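Local coordinates for protein EXOU (Pseudomonas aeruginosa, PDB 4AKX) that is a type III secretion toxin bound by the chaperone SpcU, with a patatin-like phospholipase domain that probably hydrolyses membrane lipids of the host cell, at residues T48-A53 with T467-Q472; L72-L77 with P338-D343; N344-F349 with E389-Q394. All blocks are in the same frame, centred on the assembly; numbering follows the deposited sequence.

Contact 1 of 3, residues T48-A53 with T467-Q472; sequences TLTDSA and TSVAQQ
Ala53, Thr50 and Val469 form the close-packed side of this contact, where the bent edge of a sheet lies against the last turns of helix 463-472. The two backbones come nearest where Ala53 CA is 5.5 Å from Val469 CA, an approach that suits alanine because its side chain is a single methyl. That methyl points at the helix: Ala53 CB lies 4.1 Å from Val469 CA and 4.3 Å from Val469 CG2. The other branch, CG1, stands anti to its own backbone N (chi1 176°) and crosses Thr50 at about a right angle, with Val469 CG1 3.7 Å from Thr50 OG1. A branched valine can thus serve both neighbours at once, one methyl for each, while Ile58 and Leu461 also pack against it. Thr50 is a short, beta-branched residue suited to an edge strand, and it is backbone-hydrogen-bonded to Leu60. Residues 50-53 belong to the antiparallel sheet that also contains strands 58-63, 68-73 and 446-451, and the helix belongs to the middle helical domain of the toxin, so the contact joins sheet to helical domain. Towards solvent the packing loosens. The chain turns corners at Asp51 and Ser52; Ser52 points away from the helix and the carboxylate of Asp51 leads away from it, as befits exposed positions. The long side chain of Gln472 reaches across to this bend, with CG anti to its backbone N (chi1 168°) and the chain extended beyond it, so that Gln472 CD lies 4.0 Å from Ala53 CB and its amide end lies against the backbone of the corner. At the other end Ser468 turns CB towards Ala53, 4.5 Å from Ala53 CB, whereas its hydroxyl is hydrogen-bonded back to the carbonyl oxygen of Ser464.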
loop_
_atom_site.group_PDB
_atom_site.type_symbol
_atom_site.label_atom_id
_atom_site.label_comp_id
_atom_site.label_asym_id
_atom_site.label_seq_id
_atom_site.Cartn_x
_atom_site.Cartn_y
_atom_site.Cartn_z
ATOM N N THR B 48 4.646 -31.178 -39.012
ATOM C CA THR B 48 4.811 -32.233 -37.998
ATOM C C THR B 48 6.044 -33.066 -38.290
ATOM O O THR B 48 6.096 -33.751 -39.287
ATOM C CB THR B 48 3.629 -33.204 -37.986
ATOM O OG1 THR B 48 2.475 -32.550 -37.455
ATOM C CG2 THR B 48 3.954 -34.385 -37.097
ATOM N N LEU B 49 7.013 -33.046 -37.394
ATOM C CA LEU B 49 8.292 -33.711 -37.620
ATOM C C LEU B 49 8.264 -35.219 -37.312
ATOM O O LEU B 49 9.122 -35.983 -37.789
ATOM C CB LEU B 49 9.346 -33.055 -36.765
ATOM C CG LEU B 49 9.485 -31.565 -37.024
ATOM C CD1 LEU B 49 10.515 -30.946 -36.107
ATOM C CD2 LEU B 49 9.884 -31.343 -38.466
ATOM N N THR B 50 7.290 -35.641 -36.511
ATOM C CA THR B 50 7.284 -36.970 -35.960
ATOM C C THR B 50 5.977 -37.120 -35.218
ATOM O O THR B 50 5.716 -36.377 -34.273
ATOM C CB THR B 50 8.489 -37.162 -35.010
ATOM O OG1 THR B 50 8.466 -38.461 -34.424
ATOM C CG2 THR B 50 8.418 -36.199 -33.932
ATOM N N ASP B 51 5.151 -38.071 -35.660
ATOM C CA ASP B 51 3.728 -38.124 -35.271
ATOM C C ASP B 51 3.463 -38.750 -33.901
ATOM O O ASP B 51 3.437 -38.035 -32.891
ATOM C CB ASP B 51 2.900 -38.837 -36.313
ATOM C CG ASP B 51 1.465 -38.981 -35.897
ATOM O OD1 ASP B 51 1.143 -38.772 -34.713
ATOM O OD2 ASP B 51 0.642 -39.320 -36.759
ATOM N N SER B 52 3.208 -40.059 -33.862
ATOM C CA SER B 52 3.129 -40.746 -32.586
ATOM C C SER B 52 4.220 -41.764 -32.501
ATOM O O SER B 52 4.074 -42.896 -32.960
ATOM C CB SER B 52 1.776 -41.400 -32.382
ATOM O OG SER B 52 1.013 -40.662 -31.453
ATOM N N ALA B 53 5.344 -41.350 -31.941
ATOM C CA ALA B 53 6.490 -42.231 -31.845
ATOM C C ALA B 53 6.582 -42.909 -30.472
ATOM O O ALA B 53 6.602 -42.233 -29.431
ATOM C CB ALA B 53 7.772 -41.481 -32.174
ATOM N N THR B 467 15.467 -42.655 -28.971
ATOM C CA THR B 467 15.596 -43.775 -29.884
ATOM C C THR B 467 14.294 -44.031 -30.643
ATOM O O THR B 467 14.328 -44.458 -31.804
ATOM C CB THR B 467 16.101 -45.049 -29.183
ATOM O OG1 THR B 467 17.378 -44.794 -28.605
ATOM C CG2 THR B 467 16.258 -46.223 -30.169
ATOM N N SER B 468 13.148 -43.740 -30.023
ATOM C CA SER B 468 11.868 -43.970 -30.699
ATOM C C SER B 468 11.705 -42.965 -31.820
ATOM O O SER B 468 11.380 -43.324 -32.961
ATOM C CB SER B 468 10.685 -43.869 -29.743
ATOM O OG SER B 468 10.908 -44.608 -28.562
ATOM N N VAL B 469 11.944 -41.702 -31.519
ATOM C CA VAL B 469 11.763 -40.721 -32.536
ATOM C C VAL B 469 12.696 -41.053 -33.694
ATOM O O VAL B 469 12.298 -40.986 -34.876
ATOM C CB VAL B 469 12.007 -39.332 -31.987
ATOM C CG1 VAL B 469 11.908 -38.282 -33.094
ATOM C CG2 VAL B 469 11.013 -39.064 -30.857
ATOM N N ALA B 470 13.903 -41.502 -33.341
ATOM C CA ALA B 470 14.923 -41.879 -34.313
ATOM C C ALA B 470 14.467 -42.970 -35.275
ATOM O O ALA B 470 14.621 -42.808 -36.493
ATOM C CB ALA B 470 16.196 -42.278 -33.613
ATOM N N GLN B 471 13.892 -44.058 -34.739
ATOM C CA GLN B 471 13.301 -45.157 -35.569
ATOM C C GLN B 471 12.372 -44.594 -36.629
ATOM O O GLN B 471 12.389 -45.022 -37.779
ATOM C CB GLN B 471 12.466 -46.144 -34.726
ATOM C CG GLN B 471 13.217 -46.936 -33.669
ATOM C CD GLN B 471 12.456 -48.185 -33.201
ATOM O OE1 GLN B 471 11.769 -48.852 -33.986
ATOM N NE2 GLN B 471 12.596 -48.513 -31.916
ATOM N N GLN B 472 11.540 -43.645 -36.211
ATOM C CA GLN B 472 10.429 -43.196 -37.009
ATOM C C GLN B 472 10.894 -42.157 -38.016
ATOM O O GLN B 472 10.578 -42.263 -39.203
ATOM C CB GLN B 472 9.318 -42.652 -36.104
ATOM C CG GLN B 472 8.218 -41.894 -36.827
ATOM C CD GLN B 472 6.919 -41.851 -36.050
ATOM O OE1 GLN B 472 6.401 -42.894 -35.615
ATOM N NE2 GLN B 472 6.362 -40.642 -35.899
#

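Contact 2 of 3, residues L72-L77 with P338-D343; sequences LSRPPL and PLRRND
A salt-bridge network of Arg74, Arg340 and Asp343 lies where strands 77-82 and 343-348 start side by side in the parallel part of the phospholipase sheet. Asp343 accepts from Arg74 on a single oxygen: Arg74 NH2 reaches Asp343 OD2 at 3.1 Å, and Arg74 NE adds a weak bond to the same atom. The Arg74 chain bends at chi2 and chi3 to bring its guanidinium there, NH2 meeting OD2 from above the carboxylate plane. Arg340 NH2 forms a salt bridge to Asp343 OD1 at 3.1 Å, though the place of OD1 is less sure. Arg340 NH1 sits over one face of the Arg74 guanidinium, 3.4 Å from Arg74 NH2, a close approach of like charges and not a bond. In the backbone, Asp343 N donates to Pro76 O at 3.1 Å; proline suits a place where only the carbonyl is used, since it has no N-H needing a partner. Pro75 packs CB against the facing backbone, 3.5 Å from Asn342 CA. Farther along, leucines meet tip to tip, Leu72 CD1 3.9 Å from Leu339 CD1. Glu390 and Glu447 bridge to Arg340, and Arg442 to Asp343. These surrounding acids probably allow the two arginines to lie close together, and Asp343 is probably kept ionised.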
loop_
_atom_site.group_PDB
_atom_site.type_symbol
_atom_site.label_atom_id
_atom_site.label_comp_id
_atom_site.label_asym_id
_atom_site.label_seq_id
_atom_site.Cartn_x
_atom_site.Cartn_y
_atom_site.Cartn_z
ATOM N N LEU B 72 3.097 -35.522 -25.658
ATOM C CA LEU B 72 3.578 -36.800 -25.172
ATOM C C LEU B 72 2.586 -37.318 -24.153
ATOM O O LEU B 72 1.951 -36.538 -23.451
ATOM C CB LEU B 72 4.971 -36.617 -24.585
ATOM C CG LEU B 72 5.653 -37.503 -23.547
ATOM C CD1 LEU B 72 7.141 -37.156 -23.457
ATOM C CD2 LEU B 72 5.021 -37.331 -22.176
ATOM N N SER B 73 2.414 -38.636 -24.121
ATOM C CA SER B 73 1.476 -39.278 -23.210
ATOM C C SER B 73 1.874 -39.029 -21.765
ATOM O O SER B 73 3.065 -39.028 -21.432
ATOM C CB SER B 73 1.429 -40.784 -23.471
ATOM O OG SER B 73 2.661 -41.391 -23.104
ATOM N N ARG B 74 0.873 -38.842 -20.909
ATOM C CA ARG B 74 1.092 -38.727 -19.469
ATOM C C ARG B 74 2.075 -39.792 -18.987
ATOM O O ARG B 74 2.066 -40.913 -19.482
ATOM C CB ARG B 74 -0.238 -38.842 -18.712
ATOM C CG ARG B 74 -1.168 -37.647 -18.881
ATOM C CD ARG B 74 -0.574 -36.397 -18.240
ATOM N NE ARG B 74 -0.482 -36.531 -16.787
ATOM C CZ ARG B 74 -1.143 -35.751 -15.920
ATOM N NH1 ARG B 74 -1.930 -34.749 -16.346
ATOM N NH2 ARG B 74 -0.999 -35.969 -14.618
ATOM N N PRO B 75 2.933 -39.439 -18.027
ATOM C CA PRO B 75 4.012 -40.293 -17.574
ATOM C C PRO B 75 3.474 -41.546 -16.986
ATOM O O PRO B 75 2.291 -41.646 -16.749
ATOM C CB PRO B 75 4.666 -39.483 -16.458
ATOM C CG PRO B 75 4.265 -38.075 -16.721
ATOM C CD PRO B 75 2.876 -38.186 -17.267
ATOM N N PRO B 76 4.353 -42.497 -16.714
ATOM C CA PRO B 76 3.909 -43.762 -16.175
ATOM C C PRO B 76 3.405 -43.600 -14.736
ATOM O O PRO B 76 4.022 -42.885 -13.932
ATOM C CB PRO B 76 5.180 -44.620 -16.219
ATOM C CG PRO B 76 6.293 -43.643 -16.042
ATOM C CD PRO B 76 5.824 -42.370 -16.716
ATOM N N LEU B 77 2.275 -44.232 -14.424
ATOM C CA LEU B 77 1.844 -44.339 -13.031
ATOM C C LEU B 77 2.857 -45.155 -12.180
ATOM O O LEU B 77 2.996 -46.389 -12.331
ATOM C CB LEU B 77 0.422 -44.920 -12.934
ATOM C CG LEU B 77 -0.733 -43.956 -12.660
ATOM C CD1 LEU B 77 -1.950 -44.764 -12.260
ATOM C CD2 LEU B 77 -0.405 -42.961 -11.558
ATOM N N PRO B 338 12.758 -30.568 -18.311
ATOM C CA PRO B 338 11.402 -30.088 -18.026
ATOM C C PRO B 338 10.331 -31.201 -18.016
ATOM O O PRO B 338 9.149 -30.908 -17.866
ATOM C CB PRO B 338 11.137 -29.129 -19.173
ATOM C CG PRO B 338 11.908 -29.709 -20.305
ATOM C CD PRO B 338 13.150 -30.305 -19.706
ATOM N N LEU B 339 10.736 -32.457 -18.186
ATOM C CA LEU B 339 9.798 -33.559 -18.210
ATOM C C LEU B 339 9.616 -34.192 -16.840
ATOM O O LEU B 339 10.595 -34.557 -16.166
ATOM C CB LEU B 339 10.257 -34.624 -19.187
ATOM C CG LEU B 339 9.965 -34.423 -20.663
ATOM C CD1 LEU B 339 10.085 -35.766 -21.345
ATOM C CD2 LEU B 339 8.590 -33.828 -20.914
ATOM N N ARG B 340 8.355 -34.350 -16.449
ATOM C CA ARG B 340 8.003 -35.022 -15.210
ATOM C C ARG B 340 8.237 -36.472 -15.426
ATOM O O ARG B 340 7.916 -36.974 -16.504
ATOM C CB ARG B 340 6.530 -34.829 -14.932
ATOM C CG ARG B 340 6.079 -33.393 -14.948
ATOM C CD ARG B 340 4.595 -33.348 -14.695
ATOM N NE ARG B 340 4.223 -34.324 -13.677
ATOM C CZ ARG B 340 3.059 -34.959 -13.636
ATOM N NH1 ARG B 340 2.134 -34.737 -14.564
ATOM N NH2 ARG B 340 2.826 -35.825 -12.663
ATOM N N ARG B 341 8.766 -37.165 -14.413
ATOM C CA ARG B 341 9.153 -38.570 -14.599
ATOM C C ARG B 341 8.094 -39.589 -14.271
ATOM O O ARG B 341 8.244 -40.767 -14.587
ATOM C CB ARG B 341 10.507 -38.923 -13.974
ATOM C CG ARG B 341 10.660 -38.677 -12.495
ATOM C CD ARG B 341 11.957 -39.324 -12.016
ATOM N NE ARG B 341 12.607 -38.572 -10.939
ATOM C CZ ARG B 341 13.909 -38.633 -10.654
ATOM N NH1 ARG B 341 14.712 -39.413 -11.365
ATOM N NH2 ARG B 341 14.414 -37.909 -9.658
ATOM N N ASN B 342 7.004 -39.142 -13.679
ATOM C CA ASN B 342 5.963 -40.064 -13.275
ATOM C C ASN B 342 4.708 -39.329 -12.865
ATOM O O ASN B 342 4.675 -38.110 -12.838
ATOM C CB ASN B 342 6.451 -40.934 -12.123
ATOM C CG ASN B 342 6.719 -40.133 -10.892
ATOM O OD1 ASN B 342 5.790 -39.676 -10.232
ATOM N ND2 ASN B 342 7.992 -39.909 -10.594
ATOM N N ASP B 343 3.678 -40.091 -12.542
ATOM C CA ASP B 343 2.381 -39.550 -12.213
ATOM C C ASP B 343 1.997 -40.087 -10.863
ATOM O O ASP B 343 2.511 -41.118 -10.421
ATOM C CB ASP B 343 1.349 -40.019 -13.234
ATOM C CG ASP B 343 1.021 -38.965 -14.265
ATOM O OD1 ASP B 343 1.909 -38.146 -14.577
ATOM O OD2 ASP B 343 -0.134 -38.949 -14.757
#

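Contact 3 of 3, residues N344-F349 with E389-Q394; sequences NLILEF and EELREQ
Gln394 stands across the start of strand 343-348 and grips it twice, once with its backbone and once with its side chain. Its CG is anti to the carbonyl carbon (chi1 -58°) and the chain runs extended beyond, laying the amide beside Asn344. There Gln394 OE1 accepts from Asn344 N at 3.1 Å, the donor standing well above the plane of the amide carbonyl. The backbone bond is set quite differently: Ile346 N points at Gln394 O nearly along the C=O axis, at 3.0 Å. Donors two residues apart on the strand are thus met by the two oxygens of one residue, for which a glutamine, long enough to reach back along the strand, is well suited. Asn344 and Gln394 cross obliquely with amide planes 84° apart, so they do not stack; Asn344 CB lies 3.8 Å from Gln394 NE2. Ile346 points toward 389-394 and meets Leu391 at about a right angle, CD1 of Ile346 on CD2 of Leu391, while Ile346 CD1 also lies 3.6 Å from Gln394 CB. The isoleucine side chain thereby packs hydrocarbon beside the bond from Ile346 N to Gln394 O. Arg340 also donates to Gln394 OE1, which would help hold the amide's rotation. Directly after Gln394 the chain enters strand 395-397, and the Thr395 hydroxyl OG1 is hydrogen-bonded to Ile346 O. Strand 343-348 therefore lies between 395-397 and 77-82, to which Leu345 and Leu347 are backbone-bonded; Leu391 of helix 388-392 meets Ile346, while Leu345 and Leu347 pack on helix 423-441.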
loop_
_atom_site.group_PDB
_atom_site.type_symbol
_atom_site.label_atom_id
_atom_site.label_comp_id
_atom_site.label_asym_id
_atom_site.label_seq_id
_atom_site.Cartn_x
_atom_site.Cartn_y
_atom_site.Cartn_z
ATOM N N ASN B 344 1.057 -39.409 -10.228
ATOM C CA ASN B 344 0.502 -39.865 -8.976
ATOM C C ASN B 344 -0.972 -40.130 -9.074
ATOM O O ASN B 344 -1.710 -39.370 -9.693
ATOM C CB ASN B 344 0.750 -38.832 -7.908
ATOM C CG ASN B 344 2.188 -38.767 -7.526
ATOM O OD1 ASN B 344 2.708 -39.697 -6.926
ATOM N ND2 ASN B 344 2.859 -37.688 -7.903
ATOM N N LEU B 345 -1.403 -41.225 -8.466
ATOM C CA LEU B 345 -2.821 -41.418 -8.206
ATOM C C LEU B 345 -3.066 -41.004 -6.776
ATOM O O LEU B 345 -2.529 -41.624 -5.845
ATOM C CB LEU B 345 -3.228 -42.880 -8.419
ATOM C CG LEU B 345 -4.732 -43.180 -8.433
ATOM C CD1 LEU B 345 -5.545 -42.108 -9.134
ATOM C CD2 LEU B 345 -4.983 -44.539 -9.063
ATOM N N ILE B 346 -3.813 -39.924 -6.598
ATOM C CA ILE B 346 -3.976 -39.372 -5.286
ATOM C C ILE B 346 -5.400 -39.602 -4.867
ATOM O O ILE B 346 -6.316 -39.058 -5.479
ATOM C CB ILE B 346 -3.667 -37.871 -5.261
ATOM C CG1 ILE B 346 -2.369 -37.575 -6.023
ATOM C CG2 ILE B 346 -3.538 -37.384 -3.831
ATOM C CD1 ILE B 346 -2.375 -36.267 -6.802
ATOM N N LEU B 347 -5.588 -40.428 -3.837
ATOM C CA LEU B 347 -6.916 -40.703 -3.264
ATOM C C LEU B 347 -7.188 -39.879 -1.996
ATOM O O LEU B 347 -6.441 -39.969 -1.006
ATOM C CB LEU B 347 -7.085 -42.202 -2.992
ATOM C CG LEU B 347 -7.020 -43.083 -4.238
ATOM C CD1 LEU B 347 -6.617 -44.493 -3.888
ATOM C CD2 LEU B 347 -8.343 -43.076 -4.985
ATOM N N GLU B 348 -8.270 -39.095 -2.038
ATOM C CA GLU B 348 -8.551 -38.070 -1.033
ATOM C C GLU B 348 -9.964 -38.217 -0.470
ATOM O O GLU B 348 -10.875 -38.662 -1.180
ATOM C CB GLU B 348 -8.384 -36.684 -1.653
ATOM C CG GLU B 348 -7.787 -35.628 -0.726
ATOM C CD GLU B 348 -7.818 -34.222 -1.334
ATOM O OE1 GLU B 348 -8.680 -33.968 -2.213
ATOM O OE2 GLU B 348 -6.985 -33.366 -0.935
ATOM N N PHE B 349 -10.137 -37.820 0.799
ATOM C CA PHE B 349 -11.415 -37.982 1.532
ATOM C C PHE B 349 -12.110 -36.682 1.930
ATOM O O PHE B 349 -11.467 -35.635 2.065
ATOM C CB PHE B 349 -11.219 -38.830 2.791
ATOM C CG PHE B 349 -11.035 -40.279 2.508
ATOM C CD1 PHE B 349 -11.986 -40.980 1.796
ATOM C CD2 PHE B 349 -9.896 -40.939 2.935
ATOM C CE1 PHE B 349 -11.805 -42.317 1.513
ATOM C CE2 PHE B 349 -9.710 -42.279 2.660
ATOM C CZ PHE B 349 -10.665 -42.970 1.945
ATOM N N GLU B 389 -3.431 -26.967 -10.007
ATOM C CA GLU B 389 -4.109 -27.429 -11.211
ATOM C C GLU B 389 -3.622 -28.780 -11.733
ATOM O O GLU B 389 -4.430 -29.602 -12.148
ATOM C CB GLU B 389 -4.054 -26.363 -12.316
ATOM C CG GLU B 389 -2.662 -25.815 -12.634
ATOM C CD GLU B 389 -2.694 -24.687 -13.658
ATOM O OE1 GLU B 389 -3.777 -24.422 -14.234
ATOM O OE2 GLU B 389 -1.634 -24.062 -13.892
ATOM N N GLU B 390 -2.310 -29.009 -11.710
ATOM C CA GLU B 390 -1.755 -30.273 -12.182
ATOM C C GLU B 390 -1.986 -31.388 -11.167
ATOM O O GLU B 390 -1.930 -32.576 -11.517
ATOM C CB GLU B 390 -0.259 -30.138 -12.513
ATOM C CG GLU B 390 0.415 -31.448 -12.951
ATOM C CD GLU B 390 1.672 -31.245 -13.797
ATOM O OE1 GLU B 390 2.468 -30.324 -13.499
ATOM O OE2 GLU B 390 1.871 -32.023 -14.758
ATOM N N LEU B 391 -2.238 -31.008 -9.911
ATOM C CA LEU B 391 -2.452 -31.986 -8.833
ATOM C C LEU B 391 -3.902 -32.430 -8.766
ATOM O O LEU B 391 -4.198 -33.603 -8.552
ATOM C CB LEU B 391 -1.990 -31.430 -7.483
ATOM C CG LEU B 391 -0.650 -31.973 -6.975
ATOM C CD1 LEU B 391 -0.447 -31.636 -5.510
ATOM C CD2 LEU B 391 -0.570 -33.474 -7.166
ATOM N N ARG B 392 -4.802 -31.481 -8.968
ATOM C CA ARG B 392 -6.194 -31.787 -9.219
ATOM C C ARG B 392 -6.334 -32.885 -10.294
ATOM O O ARG B 392 -7.117 -33.824 -10.141
ATOM C CB ARG B 392 -6.926 -30.516 -9.645
ATOM C CG ARG B 392 -8.424 -30.677 -9.840
ATOM C CD ARG B 392 -9.184 -30.633 -8.518
ATOM N NE ARG B 392 -8.878 -29.445 -7.707
ATOM C CZ ARG B 392 -9.445 -28.246 -7.863
ATOM N NH1 ARG B 392 -10.337 -28.040 -8.827
ATOM N NH2 ARG B 392 -9.109 -27.246 -7.057
ATOM N N GLU B 393 -5.548 -32.775 -11.360
ATOM C CA GLU B 393 -5.684 -33.650 -12.514
ATOM C C GLU B 393 -5.350 -35.081 -12.132
ATOM O O GLU B 393 -5.810 -36.025 -12.768
ATOM C CB GLU B 393 -4.779 -33.157 -13.656
ATOM C CG GLU B 393 -4.752 -34.031 -14.905
ATOM C CD GLU B 393 -5.821 -33.653 -15.914
ATOM O OE1 GLU B 393 -6.998 -33.472 -15.511
ATOM O OE2 GLU B 393 -5.487 -33.555 -17.118
ATOM N N GLN B 394 -4.561 -35.233 -11.079
ATOM C CA GLN B 394 -4.074 -36.543 -10.668
ATOM C C GLN B 394 -4.753 -37.004 -9.394
ATOM O O GLN B 394 -4.312 -37.956 -8.756
ATOM C CB GLN B 394 -2.583 -36.496 -10.406
ATOM C CG GLN B 394 -1.726 -36.037 -11.559
ATOM C CD GLN B 394 -0.260 -36.331 -11.308
ATOM O OE1 GLN B 394 0.399 -37.003 -12.104
ATOM N NE2 GLN B 394 0.251 -35.860 -10.177
#

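How the contacts relate
Contacts 2 and 3 are directly joined, with centres about 14 Å apart: Arg340 NH1 forms a salt bridge to Glu390 OE2 at 2.7 Å, and Arg340 NH2 a probable hydrogen bond to Gln394 OE1 at 2.8 Å. Asp343 and Asn344 are consecutive, so one strand passes from contact 2 into contact 3. Contact 1 stands apart, its centre about 18 Å from that of contact 2 and about 31 Å from that of contact 3, yet strand 68-73 shares its antiparallel sheet, and Met465 of its helix touches Leu72 and Leu339. In the mixed sheet, strand 77-82 separates 343-348 from 110-114, at whose end Gly113, Ser115 and Gly117 fit a nucleophile elbow, consistent with a patatin-like active site.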